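Intracellular growth locus, subunit C (Francisella tularensis subsp. tularensis, PDB 2QWU) is of unknown biochemical function but, as a pathogenicity island protein, probably contributes to cell invasion and to growth of the bacterium inside its host. Local coordinates at residues E5-T8 and R9-T13; L41-G45 and E46-K50; S97-R100 and T101-E105. The protein carries 2 engineered substitutions. One frame throughout, in Å; residues are numbered along the deposited sequence.

Interaction 1 (E5-T8 and R9-T13)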
loop_
_atom_site.group_PDB
_atom_site.type_symbol
_atom_site.label_atom_id
_atom_site.label_comp_id
_atom_site.label_asym_id
_atom_site.label_seq_id
_atom_site.Cartn_x
_atom_site.Cartn_y
_atom_site.Cartn_z
ATOM N N GLU A 5 6.406 -15.873 -8.297
ATOM C CA GLU A 5 5.229 -15.214 -7.761
ATOM C C GLU A 5 5.515 -14.587 -6.380
ATOM O O GLU A 5 6.019 -15.262 -5.461
ATOM C CB GLU A 5 4.157 -16.288 -7.585
ATOM C CG GLU A 5 4.597 -17.276 -6.489
ATOM C CD GLU A 5 4.326 -18.731 -6.761
ATOM O OE1 GLU A 5 3.210 -19.176 -6.467
ATOM O OE2 GLU A 5 5.227 -19.455 -7.242
HETATM N N MSE A 6 5.152 -13.323 -6.211
HETATM C CA MSE A 6 5.338 -12.682 -4.924
HETATM C C MSE A 6 4.562 -13.403 -3.804
HETATM O O MSE A 6 5.067 -13.582 -2.690
HETATM C CB MSE A 6 4.921 -11.225 -5.026
HETATM C CG MSE A 6 5.163 -10.377 -3.765
HETATM SE SE MSE A 6 6.893 -9.883 -3.585
HETATM C CE MSE A 6 7.210 -9.113 -4.899
ATOM N N ILE A 7 3.332 -13.809 -4.066
ATOM C CA ILE A 7 2.576 -14.547 -3.054
ATOM C C ILE A 7 2.365 -15.979 -3.533
ATOM O O ILE A 7 1.744 -16.209 -4.593
ATOM C CB ILE A 7 1.250 -13.898 -2.806
ATOM C CG1 ILE A 7 1.484 -12.434 -2.347
ATOM C CG2 ILE A 7 0.492 -14.693 -1.730
ATOM C CD1 ILE A 7 0.191 -11.613 -2.308
ATOM N N THR A 8 2.873 -16.950 -2.766
ATOM C CA THR A 8 2.767 -18.364 -3.157
ATOM C C THR A 8 1.488 -19.030 -2.631
ATOM O O THR A 8 0.982 -18.669 -1.571
ATOM C CB THR A 8 4.013 -19.207 -2.612
ATOM O OG1 THR A 8 3.977 -19.223 -1.168
ATOM C CG2 THR A 8 5.330 -18.577 -3.078
ATOM N N ARG A 9 0.983 -20.022 -3.366
ATOM C CA ARG A 9 -0.211 -20.741 -2.930
ATOM C C ARG A 9 0.014 -21.349 -1.534
ATOM O O ARG A 9 -0.891 -21.349 -0.697
ATOM C CB ARG A 9 -0.567 -21.821 -3.942
ATOM C CG ARG A 9 -1.747 -22.684 -3.511
ATOM C CD ARG A 9 -2.964 -21.853 -3.125
ATOM N NE ARG A 9 -3.382 -20.959 -4.206
ATOM C CZ ARG A 9 -4.431 -20.146 -4.131
ATOM N NH1 ARG A 9 -5.168 -20.114 -3.021
ATOM N NH2 ARG A 9 -4.739 -19.375 -5.170
ATOM N N GLN A 10 1.219 -21.866 -1.287
ATOM C CA GLN A 10 1.568 -22.416 0.031
ATOM C C GLN A 10 1.364 -21.381 1.156
ATOM O O GLN A 10 0.798 -21.702 2.196
ATOM C CB GLN A 10 3.029 -22.884 0.028
ATOM C CG GLN A 10 3.608 -23.162 1.444
ATOM C CD GLN A 10 3.043 -24.423 2.098
ATOM O OE1 GLN A 10 2.638 -25.379 1.407
ATOM N NE2 GLN A 10 3.041 -24.449 3.434
ATOM N N GLN A 11 1.836 -20.143 0.981
ATOM C CA GLN A 11 1.608 -19.128 2.005
ATOM C C GLN A 11 0.117 -18.919 2.286
ATOM O O GLN A 11 -0.299 -18.781 3.433
ATOM C CB GLN A 11 2.158 -17.761 1.565
ATOM C CG GLN A 11 3.642 -17.567 1.799
ATOM C CD GLN A 11 4.144 -16.337 1.118
ATOM O OE1 GLN A 11 4.479 -15.321 1.768
ATOM N NE2 GLN A 11 4.204 -16.398 -0.210
ATOM N N VAL A 12 -0.679 -18.848 1.219
ATOM C CA VAL A 12 -2.107 -18.602 1.356
ATOM C C VAL A 12 -2.821 -19.794 2.005
ATOM O O VAL A 12 -3.692 -19.626 2.845
ATOM C CB VAL A 12 -2.765 -18.319 -0.044
ATOM C CG1 VAL A 12 -4.286 -17.985 0.119
ATOM C CG2 VAL A 12 -2.054 -17.183 -0.708
ATOM N N THR A 13 -2.468 -21.004 1.605
ATOM C CA THR A 13 -3.134 -22.160 2.183
ATOM C C THR A 13 -2.761 -22.350 3.664
ATOM O O THR A 13 -3.617 -22.638 4.501
ATOM C CB THR A 13 -2.766 -23.431 1.413
ATOM O OG1 THR A 13 -3.297 -23.340 0.073
ATOM C CG2 THR A 13 -3.346 -24.692 2.145
#

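Interaction 2 (L41-G45 and E46-K50)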
loop_
_atom_site.group_PDB
_atom_site.type_symbol
_atom_site.label_atom_id
_atom_site.label_comp_id
_atom_site.label_asym_id
_atom_site.label_seq_id
_atom_site.Cartn_x
_atom_site.Cartn_y
_atom_site.Cartn_z
ATOM N N LEU A 41 -5.986 8.089 -0.590
ATOM C CA LEU A 41 -5.404 7.723 0.660
ATOM C C LEU A 41 -5.730 8.800 1.700
ATOM O O LEU A 41 -5.498 9.992 1.488
ATOM C CB LEU A 41 -3.852 7.603 0.547
ATOM C CG LEU A 41 -3.095 7.416 1.886
ATOM C CD1 LEU A 41 -3.403 6.092 2.520
ATOM C CD2 LEU A 41 -1.582 7.591 1.621
ATOM N N THR A 42 -6.283 8.360 2.811
ATOM C CA THR A 42 -6.540 9.246 3.924
ATOM C C THR A 42 -5.802 8.746 5.140
ATOM O O THR A 42 -5.879 7.572 5.458
ATOM C CB THR A 42 -8.024 9.320 4.231
ATOM O OG1 THR A 42 -8.669 9.725 3.033
ATOM C CG2 THR A 42 -8.312 10.379 5.376
ATOM N N ILE A 43 -5.084 9.650 5.809
ATOM C CA ILE A 43 -4.352 9.291 7.023
ATOM C C ILE A 43 -4.725 10.245 8.165
ATOM O O ILE A 43 -4.497 11.456 8.058
ATOM C CB ILE A 43 -2.812 9.383 6.809
ATOM C CG1 ILE A 43 -2.362 8.348 5.772
ATOM C CG2 ILE A 43 -2.077 9.068 8.140
ATOM C CD1 ILE A 43 -0.904 8.512 5.367
ATOM N N ALA A 44 -5.273 9.683 9.244
ATOM C CA ALA A 44 -5.667 10.478 10.416
ATOM C C ALA A 44 -6.559 11.635 9.929
ATOM O O ALA A 44 -6.476 12.769 10.411
ATOM C CB ALA A 44 -4.409 11.009 11.124
ATOM N N GLY A 45 -7.404 11.331 8.952
ATOM C CA GLY A 45 -8.314 12.318 8.405
ATOM C C GLY A 45 -7.746 13.247 7.347
ATOM O O GLY A 45 -8.496 14.050 6.754
ATOM N N GLU A 46 -6.446 13.175 7.081
ATOM C CA GLU A 46 -5.875 14.061 6.067
ATOM C C GLU A 46 -5.916 13.324 4.746
ATOM O O GLU A 46 -5.410 12.209 4.634
ATOM C CB GLU A 46 -4.438 14.442 6.426
ATOM C CG GLU A 46 -4.301 15.046 7.820
ATOM C CD GLU A 46 -5.036 16.378 7.980
ATOM O OE1 GLU A 46 -5.457 16.678 9.128
ATOM O OE2 GLU A 46 -5.174 17.134 6.981
ATOM N N LYS A 47 -6.554 13.938 3.761
ATOM C CA LYS A 47 -6.675 13.373 2.410
ATOM C C LYS A 47 -5.448 13.720 1.562
ATOM O O LYS A 47 -5.091 14.897 1.416
ATOM C CB LYS A 47 -7.936 13.933 1.734
ATOM C CG LYS A 47 -9.183 13.334 2.291
ATOM C CD LYS A 47 -10.499 14.012 1.825
ATOM C CE LYS A 47 -11.640 13.628 2.796
ATOM N NZ LYS A 47 -13.024 13.839 2.221
ATOM N N LEU A 48 -4.778 12.715 1.006
ATOM C CA LEU A 48 -3.622 13.022 0.170
ATOM C C LEU A 48 -4.136 13.366 -1.234
ATOM O O LEU A 48 -5.093 12.765 -1.700
ATOM C CB LEU A 48 -2.664 11.813 0.088
ATOM C CG LEU A 48 -1.639 11.445 1.187
ATOM C CD1 LEU A 48 -0.434 12.416 1.172
ATOM C CD2 LEU A 48 -2.309 11.434 2.556
ATOM N N ASP A 49 -3.504 14.336 -1.896
ATOM C CA ASP A 49 -3.873 14.701 -3.267
ATOM C C ASP A 49 -3.522 13.566 -4.224
ATOM O O ASP A 49 -2.511 12.867 -4.047
ATOM C CB ASP A 49 -3.095 15.935 -3.756
ATOM C CG ASP A 49 -3.370 17.186 -2.928
ATOM O OD1 ASP A 49 -4.496 17.358 -2.379
ATOM O OD2 ASP A 49 -2.420 18.013 -2.847
ATOM N N LYS A 50 -4.364 13.362 -5.230
ATOM C CA LYS A 50 -4.120 12.341 -6.250
ATOM C C LYS A 50 -3.246 13.071 -7.289
ATOM O O LYS A 50 -3.746 13.719 -8.188
ATOM C CB LYS A 50 -5.454 11.932 -6.850
ATOM C CG LYS A 50 -5.375 10.777 -7.816
ATOM C CD LYS A 50 -6.732 10.716 -8.497
ATOM C CE LYS A 50 -6.935 9.389 -9.102
ATOM N NZ LYS A 50 -8.240 9.461 -9.830
HETATM O O HOH W 1 -6.791 10.722 -1.453
HETATM O O HOH W 2 -8.464 16.608 8.958
#

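Interaction 3 (S97-R100 and T101-E105)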
loop_
_atom_site.group_PDB
_atom_site.type_symbol
_atom_site.label_atom_id
_atom_site.label_comp_id
_atom_site.label_asym_id
_atom_site.label_seq_id
_atom_site.Cartn_x
_atom_site.Cartn_y
_atom_site.Cartn_z
ATOM N N SER A 97 7.277 19.580 1.895
ATOM C CA SER A 97 7.887 19.395 3.194
ATOM C C SER A 97 6.958 19.812 4.325
ATOM O O SER A 97 6.896 19.155 5.365
ATOM C CB SER A 97 9.180 20.225 3.249
ATOM O OG SER A 97 9.854 20.148 2.001
ATOM N N ASN A 98 6.217 20.896 4.142
ATOM C CA ASN A 98 5.340 21.341 5.200
ATOM C C ASN A 98 4.207 20.328 5.439
ATOM O O ASN A 98 3.746 20.161 6.561
ATOM C CB ASN A 98 4.803 22.736 4.873
ATOM C CG ASN A 98 3.306 22.827 4.983
ATOM O OD1 ASN A 98 2.566 22.393 4.088
ATOM N ND2 ASN A 98 2.846 23.395 6.078
ATOM N N VAL A 99 3.777 19.634 4.398
ATOM C CA VAL A 99 2.710 18.647 4.532
ATOM C C VAL A 99 3.211 17.422 5.312
ATOM O O VAL A 99 2.462 16.802 6.054
ATOM C CB VAL A 99 2.132 18.217 3.124
ATOM C CG1 VAL A 99 1.175 17.065 3.269
ATOM C CG2 VAL A 99 1.384 19.383 2.484
ATOM N N ARG A 100 4.485 17.085 5.173
ATOM C CA ARG A 100 5.020 15.960 5.911
ATOM C C ARG A 100 4.887 16.226 7.417
ATOM O O ARG A 100 4.461 15.380 8.203
ATOM C CB ARG A 100 6.490 15.783 5.550
ATOM C CG ARG A 100 7.286 15.019 6.556
ATOM C CD ARG A 100 8.670 15.554 6.520
ATOM N NE ARG A 100 9.568 14.854 7.404
ATOM C CZ ARG A 100 10.890 14.944 7.315
ATOM N NH1 ARG A 100 11.458 15.712 6.382
ATOM N NH2 ARG A 100 11.653 14.229 8.132
ATOM N N THR A 101 5.275 17.424 7.820
ATOM C CA THR A 101 5.239 17.771 9.232
ATOM C C THR A 101 3.803 17.786 9.750
ATOM O O THR A 101 3.544 17.334 10.847
ATOM C CB THR A 101 5.914 19.157 9.467
ATOM O OG1 THR A 101 7.224 19.140 8.889
ATOM C CG2 THR A 101 6.006 19.472 11.001
ATOM N N LYS A 102 2.866 18.283 8.955
ATOM C CA LYS A 102 1.483 18.330 9.386
ATOM C C LYS A 102 0.834 16.952 9.487
ATOM O O LYS A 102 -0.001 16.695 10.367
ATOM C CB LYS A 102 0.686 19.291 8.481
ATOM C CG LYS A 102 1.315 20.724 8.543
ATOM C CD LYS A 102 1.350 21.287 9.993
ATOM C CE LYS A 102 2.770 21.708 10.380
ATOM N NZ LYS A 102 2.805 22.409 11.703
ATOM N N ILE A 103 1.224 16.028 8.617
ATOM C CA ILE A 103 0.659 14.699 8.738
ATOM C C ILE A 103 1.234 14.049 10.008
ATOM O O ILE A 103 0.539 13.394 10.780
ATOM C CB ILE A 103 1.015 13.820 7.507
ATOM C CG1 ILE A 103 0.312 14.395 6.285
ATOM C CG2 ILE A 103 0.623 12.392 7.764
ATOM C CD1 ILE A 103 0.657 13.657 4.991
ATOM N N GLU A 104 2.518 14.248 10.244
ATOM C CA GLU A 104 3.130 13.621 11.400
ATOM C C GLU A 104 2.473 14.096 12.688
ATOM O O GLU A 104 2.208 13.302 13.621
ATOM C CB GLU A 104 4.632 13.934 11.450
ATOM C CG GLU A 104 5.486 13.312 10.374
ATOM C CD GLU A 104 6.944 13.839 10.401
ATOM O OE1 GLU A 104 7.200 14.987 10.891
ATOM O OE2 GLU A 104 7.843 13.130 9.908
ATOM N N GLU A 105 2.233 15.401 12.743
ATOM C CA GLU A 105 1.594 15.993 13.937
ATOM C C GLU A 105 0.174 15.534 14.146
ATOM O O GLU A 105 -0.267 15.353 15.271
ATOM C CB GLU A 105 1.617 17.540 13.850
ATOM C CG GLU A 105 3.008 18.123 14.076
ATOM C CD GLU A 105 3.052 19.628 13.860
ATOM O OE1 GLU A 105 1.959 20.227 13.655
ATOM O OE2 GLU A 105 4.162 20.203 13.866
#

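Interaction 1 (E5-T8 and R9-T13)
With chi1 at 65°, Thr8 holds OG1 between its own backbone N and carbonyl carbon, and from there the hydroxyl oxygen looks into the first turn of helix 9-14, where it meets the backbone of Gln11. Gln11 N lies 3.2 Å from Thr8 OG1, and the N-H points at the oxygen with an angle of 160°, which establishes a capping hydrogen bond from the helix to the side chain. The Gln11 chain runs at about a right angle to that of Thr8, and its CG comes within 3.4 Å of Thr8 OG1. Thr8 also serves with its main chain: Val12 N donates to Thr8 O over 3.3 Å. Thr8 is thus the N-cap: its OG1 takes up Gln11 N, a first-turn amide with no carbonyl one turn back inside the helix, and its O accepts the first regular i+4 bond, from Val12 N.

One residue earlier, Ile7 meets Val12, the pairing of the residue before the N-cap with the fourth residue after the cap that defines a hydrophobic staple. Two methyl branches do the touching, Ile7 CG2 and Val12 CG2 at 3.7 Å, and Val12 CG2 also lies 3.5 Å from Thr8 O. On its other contacts Ile7 rests against Ile18 and Val20 of strand 18-21, so the staple joins the helix start to the sheet. Further along, the regular helix bond from Thr13 N to Arg9 O, 2.8 Å, is accompanied by a weak one from Thr13 OG1 to the same oxygen.

Interaction 2 (L41-G45 and E46-K50)
Glu46 has more of its surface buried here than any other residue, and it is held against the strand it pairs with mainly by its backbone and the root of its side chain. Glu46 N donates to Ile43 O at 2.8 Å, and Ile43 N returns a bond to Glu46 O of the same length. These two bonds mark Ile43 and Glu46 as an antiparallel hydrogen-bonded pair closing a type I' turn, with Ala44 and Gly45 at its corners, both with positive phi. This is a beta hairpin with a two-residue loop. Glu46 CB packs 3.4 Å from Ile43 O, and the bend at chi2 (-64°) keeps the chain beside the turn, with Glu46 CD 4.2 Å from Gly45 C; OE1 there accepts from a water and forms a salt bridge with Lys106 of helix 97-114.

Leu48 and Leu41 carry the apolar end. Their side chains lie side by side and point the same way, with Leu41 CD2 reaching Leu48 CG at 3.9 Å. The backbones beneath are locked by Leu48 N to Leu41 O, 2.9 Å, with an N-H...O angle of 177°. A water stands in for the return bond of this same pair: it accepts from Leu41 N at 2.9 Å and donates to Leu48 O at 2.7 Å. Between the two ends, Thr42 and Lys47 form the non-hydrogen-bonded pair, where Thr42 OG1 lies alongside Lys47 CG.

Around the hairpin, Leu41 packs on Leu91 and Val93 of strand 86-96, Leu48 on Val93 and Ile95 of the same strand, and Ala44 on Val107 and Ile110 of helix 97-114, while Thr42 continues the sheet by backbone bonds to Lys121 of strand 120-122.

Interaction 3 (S97-R100 and T101-E105)
Val99 and Ile103 meet one turn apart on the alpha-helix 97-114, in the i to i+4 spacing that also governs its main-chain bonds. This is the tight part. Ile103 N donates to Val99 O at 2.9 Å, and the side chain follows the same path: a chi1 of -67° sets CG1 opposite the Ile103 carbonyl carbon, so that CG1 leans over Val99 O at 3.2 Å and CD1 reaches Val99 CG1 at 3.9 Å. Ile103 is buried and packs on Ile160 of strand 157-162, which identifies this as the helix face turned to the sheet.

Next to it, Arg100 and Glu104 repeat the spacing with a looser grip. Glu104 N binds Arg100 O at 3.0 Å, but the salt bridge above it is weak: Glu104 OE2 comes to the edge of the guanidinium, in its plane, 3.5 Å from Arg100 NE, and the carboxylate is turned 75° against that plane. The Arg100 side chain also touches Ile160 and Pro162 of strand 157-162.

The solvent side belongs to Asn98 and Lys102, both exposed. Their chains cross obliquely, and Asn98 ND2 comes no closer to Lys102 than 3.9 Å, at CG. Bent at chi2 and chi3, the lysine leads away from Asn98 and ends in a salt bridge of its own, Lys102 NZ meeting Glu105 OE1 at 3.0 Å on its syn side, 32° out of the carboxylate plane.

Interactions 2 and 3 are neighbours, with centres 12 Å apart on the same side of the chain's centre, and they touch through Ile103. Ile103 CD1 lies 4.2 Å from Leu48 CD1, and Ile103 CG2 lies 4.3 Å from Ile43 CG2, so one isoleucine of the helix is packed by both arms of the hairpin. Interaction 1 stands apart, across the chain's centre from both: its centre is 31 Å from that of interaction 2 and 37 Å from that of interaction 3, with nearest atoms about 19 and 26 Å away. All three are local: a helix start, a hairpin and a helix turn. The hairpin belongs to the large antiparallel sheet; both helical contacts pack against its strands.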